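Local coordinates for cryptochrome DASH, chloroplastic/mitochondrial (Arabidopsis thaliana, PDB 2J4D), which binds FAD and a folate light antenna, repairs cyclobutane pyrimidine dimers in single-stranded DNA, and may act as a blue-light photoreceptor, at residues 97-102 with 227-232; 472-477 with 484-489. All coordinates share one frame; numbering follows the deposited sequence.

Contact 1: residues 97-102 with 227-232; sequences FLMECL and GDVPTL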
# COMPACT_ATOMS: atom_id res chain seq x y z
N PHE A 97 -0.14 -12.01 -1.71
CA PHE A 97 0.01 -10.94 -2.69
C PHE A 97 1.51 -10.64 -2.87
O PHE A 97 1.99 -10.44 -3.99
CB PHE A 97 -0.75 -9.70 -2.22
CG PHE A 97 -0.82 -8.58 -3.23
CD1 PHE A 97 -1.84 -8.55 -4.19
CD2 PHE A 97 0.11 -7.55 -3.20
CE1 PHE A 97 -1.94 -7.50 -5.11
CE2 PHE A 97 0.02 -6.47 -4.12
CZ PHE A 97 -1.00 -6.45 -5.07
N LEU A 98 2.26 -10.60 -1.77
CA LEU A 98 3.70 -10.35 -1.85
C LEU A 98 4.40 -11.40 -2.72
O LEU A 98 5.23 -11.05 -3.56
CB LEU A 98 4.35 -10.36 -0.45
CG LEU A 98 5.89 -10.49 -0.42
CD1 LEU A 98 6.53 -9.31 -1.14
CD2 LEU A 98 6.39 -10.52 1.03
N MET A 99 4.07 -12.68 -2.54
CA MET A 99 4.72 -13.71 -3.34
C MET A 99 4.46 -13.49 -4.83
O MET A 99 5.37 -13.62 -5.65
CB MET A 99 4.25 -15.12 -2.93
CG MET A 99 4.56 -15.49 -1.48
SD MET A 99 6.28 -15.13 -0.98
CE MET A 99 6.04 -14.41 0.61
N GLU A 100 3.22 -13.16 -5.19
CA GLU A 100 2.92 -12.89 -6.59
C GLU A 100 3.75 -11.70 -7.09
O GLU A 100 4.22 -11.71 -8.22
CB GLU A 100 1.42 -12.63 -6.78
CG GLU A 100 0.57 -13.85 -6.42
CD GLU A 100 -0.92 -13.67 -6.66
OE1 GLU A 100 -1.49 -12.65 -6.22
OE2 GLU A 100 -1.53 -14.56 -7.29
N CYS A 101 3.93 -10.69 -6.23
CA CYS A 101 4.73 -9.52 -6.60
C CYS A 101 6.17 -9.92 -6.91
O CYS A 101 6.78 -9.42 -7.86
CB CYS A 101 4.76 -8.48 -5.47
SG CYS A 101 3.20 -7.61 -5.19
N LEU A 102 6.73 -10.80 -6.08
CA LEU A 102 8.11 -11.24 -6.27
C LEU A 102 8.26 -12.06 -7.54
O LEU A 102 9.22 -11.88 -8.28
CB LEU A 102 8.58 -12.05 -5.06
CG LEU A 102 8.62 -11.25 -3.74
CD1 LEU A 102 9.04 -12.18 -2.61
CD2 LEU A 102 9.60 -10.07 -3.86
N GLY A 227 17.86 -18.40 -6.06
CA GLY A 227 16.89 -18.59 -4.99
C GLY A 227 15.46 -18.84 -5.41
O GLY A 227 14.97 -18.27 -6.38
N ASP A 228 14.76 -19.69 -4.66
CA ASP A 228 13.36 -19.97 -4.96
C ASP A 228 12.52 -18.90 -4.28
O ASP A 228 12.95 -18.31 -3.29
CB ASP A 228 12.92 -21.32 -4.40
CG ASP A 228 13.78 -22.47 -4.86
OD1 ASP A 228 14.39 -22.36 -5.95
OD2 ASP A 228 13.84 -23.48 -4.13
N VAL A 229 11.33 -18.65 -4.80
CA VAL A 229 10.44 -17.70 -4.16
C VAL A 229 9.99 -18.50 -2.95
O VAL A 229 9.62 -19.66 -3.08
CB VAL A 229 9.22 -17.39 -5.04
CG1 VAL A 229 8.25 -16.48 -4.28
CG2 VAL A 229 9.67 -16.73 -6.33
N PRO A 230 10.03 -17.90 -1.75
CA PRO A 230 9.61 -18.69 -0.60
C PRO A 230 8.13 -19.01 -0.65
O PRO A 230 7.37 -18.39 -1.39
CB PRO A 230 9.97 -17.80 0.57
CG PRO A 230 9.67 -16.43 0.03
CD PRO A 230 10.29 -16.50 -1.37
N THR A 231 7.72 -20.00 0.13
CA THR A 231 6.32 -20.38 0.20
C THR A 231 5.86 -19.89 1.55
O THR A 231 6.64 -19.87 2.51
CB THR A 231 6.13 -21.91 0.14
OG1 THR A 231 6.67 -22.51 1.32
CG2 THR A 231 6.83 -22.48 -1.09
N LEU A 232 4.60 -19.49 1.65
CA LEU A 232 4.09 -19.01 2.91
C LEU A 232 4.29 -20.05 3.99
O LEU A 232 4.62 -19.72 5.13
CB LEU A 232 2.61 -18.66 2.78
CG LEU A 232 2.33 -17.46 1.87
CD1 LEU A 232 0.84 -17.12 1.91
CD2 LEU A 232 3.16 -16.27 2.32

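Contact 2: residues 472-477 with 484-489; sequences RRLPKE and RLMYMD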
# COMPACT_ATOMS: atom_id res chain seq x y z
N ARG A 472 -30.10 -11.11 2.61
CA ARG A 472 -30.53 -10.99 1.22
C ARG A 472 -32.03 -11.05 0.98
O ARG A 472 -32.56 -10.37 0.09
CB ARG A 472 -29.84 -12.05 0.36
CG ARG A 472 -28.41 -11.71 0.04
CD ARG A 472 -27.67 -12.84 -0.64
NE ARG A 472 -26.25 -12.55 -0.70
CZ ARG A 472 -25.36 -13.23 -1.42
NH1 ARG A 472 -25.74 -14.26 -2.15
NH2 ARG A 472 -24.08 -12.86 -1.40
N ARG A 473 -32.73 -11.87 1.75
CA ARG A 473 -34.17 -12.04 1.60
C ARG A 473 -34.97 -10.86 2.13
O ARG A 473 -36.05 -10.56 1.62
CB ARG A 473 -34.61 -13.31 2.31
CG ARG A 473 -34.52 -13.23 3.81
CD ARG A 473 -34.57 -14.63 4.41
NE ARG A 473 -34.77 -14.61 5.85
CZ ARG A 473 -35.86 -14.13 6.45
NH1 ARG A 473 -36.84 -13.61 5.72
NH2 ARG A 473 -35.97 -14.16 7.77
N LEU A 474 -34.44 -10.21 3.15
CA LEU A 474 -35.12 -9.07 3.76
C LEU A 474 -35.21 -7.86 2.85
O LEU A 474 -34.37 -7.65 1.98
CB LEU A 474 -34.39 -8.66 5.03
CG LEU A 474 -34.02 -9.77 6.01
CD1 LEU A 474 -33.19 -9.17 7.13
CD2 LEU A 474 -35.27 -10.43 6.55
N PRO A 475 -36.25 -7.04 3.05
CA PRO A 475 -36.43 -5.83 2.24
C PRO A 475 -35.47 -4.83 2.88
O PRO A 475 -34.97 -5.09 3.97
CB PRO A 475 -37.88 -5.47 2.52
CG PRO A 475 -38.03 -5.84 3.97
CD PRO A 475 -37.35 -7.19 4.02
N LYS A 476 -35.21 -3.70 2.23
CA LYS A 476 -34.33 -2.73 2.86
C LYS A 476 -35.03 -2.44 4.17
O LYS A 476 -36.07 -3.03 4.46
CB LYS A 476 -34.25 -1.43 2.07
CG LYS A 476 -34.88 -1.47 0.70
CD LYS A 476 -34.14 -2.44 -0.19
CE LYS A 476 -34.35 -2.08 -1.64
NZ LYS A 476 -33.30 -2.71 -2.48
N GLU A 477 -34.49 -1.53 4.96
CA GLU A 477 -35.10 -1.21 6.24
C GLU A 477 -34.76 -2.33 7.20
O GLU A 477 -34.21 -2.09 8.27
CB GLU A 477 -36.63 -1.07 6.10
CG GLU A 477 -37.14 -0.28 4.88
CD GLU A 477 -36.07 0.60 4.22
OE1 GLU A 477 -35.26 1.21 4.94
OE2 GLU A 477 -36.07 0.69 2.97
N ARG A 484 -32.48 -8.89 16.52
CA ARG A 484 -31.61 -9.92 17.09
C ARG A 484 -31.82 -11.38 16.67
O ARG A 484 -30.93 -12.21 16.88
CB ARG A 484 -31.66 -9.79 18.61
CG ARG A 484 -31.60 -8.35 19.08
CD ARG A 484 -32.00 -8.22 20.53
NE ARG A 484 -30.85 -8.11 21.42
CZ ARG A 484 -30.17 -6.99 21.63
NH1 ARG A 484 -30.54 -5.87 21.03
NH2 ARG A 484 -29.13 -6.99 22.45
N LEU A 485 -32.98 -11.72 16.09
CA LEU A 485 -33.24 -13.10 15.67
C LEU A 485 -32.88 -13.36 14.22
O LEU A 485 -32.28 -14.40 13.91
CB LEU A 485 -34.72 -13.46 15.86
CG LEU A 485 -35.23 -13.61 17.29
CD1 LEU A 485 -36.68 -14.08 17.26
CD2 LEU A 485 -34.36 -14.60 18.06
N MET A 486 -33.25 -12.45 13.33
CA MET A 486 -32.91 -12.64 11.93
C MET A 486 -31.44 -12.35 11.70
O MET A 486 -30.87 -12.77 10.69
CB MET A 486 -33.80 -11.77 11.05
CG MET A 486 -35.23 -12.30 11.02
SD MET A 486 -36.31 -11.40 9.94
CE MET A 486 -36.46 -9.86 10.83
N TYR A 487 -30.82 -11.62 12.62
CA TYR A 487 -29.39 -11.34 12.50
C TYR A 487 -28.68 -11.86 13.74
O TYR A 487 -28.36 -13.05 13.80
CB TYR A 487 -29.09 -9.84 12.32
CG TYR A 487 -27.65 -9.60 11.93
CD1 TYR A 487 -27.02 -10.42 10.98
CD2 TYR A 487 -26.88 -8.62 12.55
CE1 TYR A 487 -25.67 -10.26 10.67
CE2 TYR A 487 -25.52 -8.45 12.24
CZ TYR A 487 -24.93 -9.28 11.30
OH TYR A 487 -23.59 -9.15 10.99
N MET A 488 -28.45 -11.00 14.72
CA MET A 488 -27.79 -11.41 15.95
C MET A 488 -27.84 -10.29 16.98
O MET A 488 -28.28 -9.18 16.67
CB MET A 488 -26.32 -11.77 15.66
CG MET A 488 -25.47 -10.58 15.21
SD MET A 488 -23.75 -11.05 14.86
CE MET A 488 -23.94 -11.91 13.32
N ASP A 489 -27.40 -10.57 18.20
CA ASP A 489 -27.40 -9.56 19.25
C ASP A 489 -26.36 -8.51 18.92
O ASP A 489 -25.40 -8.78 18.19
CB ASP A 489 -27.05 -10.16 20.61
CG ASP A 489 -28.17 -11.02 21.19
OD1 ASP A 489 -29.32 -10.54 21.28
OD2 ASP A 489 -27.88 -12.17 21.57

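Contact 1: residues 97-102 with 227-232
The carbonyl oxygen of P230 is approached by two atoms of one side chain: M99 SD lies 3.5 Å from P230 O, and M99 CG stands 4.0 Å from the same P230 O. The oxygen sits at about 95° to the CG-SD bond of M99, so it lies against the flank of the sulfur. The rest of the contact is apolar, and M99 carries most of it. With CG anti to the carbonyl carbon (chi1 -61°), the methionine leaves the helix toward the loop, and bends at its next two torsions bring SD and CE against the CG corner of the pyrrolidine. There M99 SD rests 3.8 Å from P230 CG, the side chains crossing at a slant. The terminal methyl goes on to L232, with M99 CE 3.8 Å from L232 CD2. On the other flank V229 offers one branch, CG1, which is 4.1 Å from M99 SD.

The segments illustrate how a Rossmann-like domain is wrapped by its own chain. Residues 97-102 belong to helix 92-111, the crossover helix of the beta-alpha-beta unit joining parallel strands 67-74 and 117-120. Residues 227-232 are part of the long irregular connection that follows the sheet. P230 wedges beside this helix and also touches L74 and I118 of the two strands, while V229 packs on I118. One turn along the helix, L102 makes a looser approach, its CB 4.5 Å from V229 CG1. A second tie lies beyond the apolar patch, where R106 NH2 donates a hydrogen bond to G227 O. The CB of E100 points away from the loop, and OE1 forms a salt bridge with R247 and accepts a hydrogen bond from the backbone N of G250.

Contact 2: residues 472-477 with 484-489
M486 bridges to R473 and L474 across the connection between helices 462-467 and 483-486, near the C-terminal end of the chain in the helical FAD-binding domain of the photolyase/cryptochrome fold. The loop 472-477 follows helix 462-467, M486 lies in the weakly bonded helix 483-486, and the methionine side chain reaches from the short helix to the loop, six residues separating the two segments. Its CB points toward the loop, and the first contact comes at the next carbon, where M486 CG lies 3.8 Å from R473 NH2. The sulfur has two neighbours: M486 SD is 3.5 Å from R473 NH2, and the same M486 SD is 3.7 Å from L474 CD2. Beyond SD the chain bends (chi3 -70°), which turns the terminal methyl out of the extended line of the preceding atoms. M486 also touches K478, in the loop between the segments.

The arginine comes in at about a right angle to the methionine, its chain extended from CG to NE. The sulfur meets the guanidinium obliquely, a cation beside a polarisable atom. One face of that guanidinium receives L474 CD2, 3.6 Å above its plane and displaced toward the rim, so the leucine methyl packs against both M486 and its own neighbour in sequence.

Each segment is tied further. R472 gives hydrogen bonds from NE to A465 O and from NH2 to F466 O, joining the loop to helix 462-467, while Y487 is hydrogen-bonded through OH to D377. R484 NE forms a salt bridge of 2.9 Å to D489 OD1; the N-H points off line (132°), and the oxygen, using its anti lone pair, lies 33° out of the guanidinium plane.

From the N terminus, the chain passes through the first two strands of the parallel five-stranded sheet before reaching helix 92-111, where contact 1 opens. It then adds strands 117-120, 138-142 and 168-172 and helix 194-204 before the 227-232 loop closes a circuit with 124 residues between its ends. Contact 1 thus fastens the connection leading to strand 245-248 back onto the alpha/beta domain. The helices of the FAD-binding region follow, and only after them does contact 2 close a loop with six residues between its ends, joining the loop after helix 462-467 to the short helix 483-486. The two contacts are in series, neither nested nor crossed, with centres about 42 Å apart.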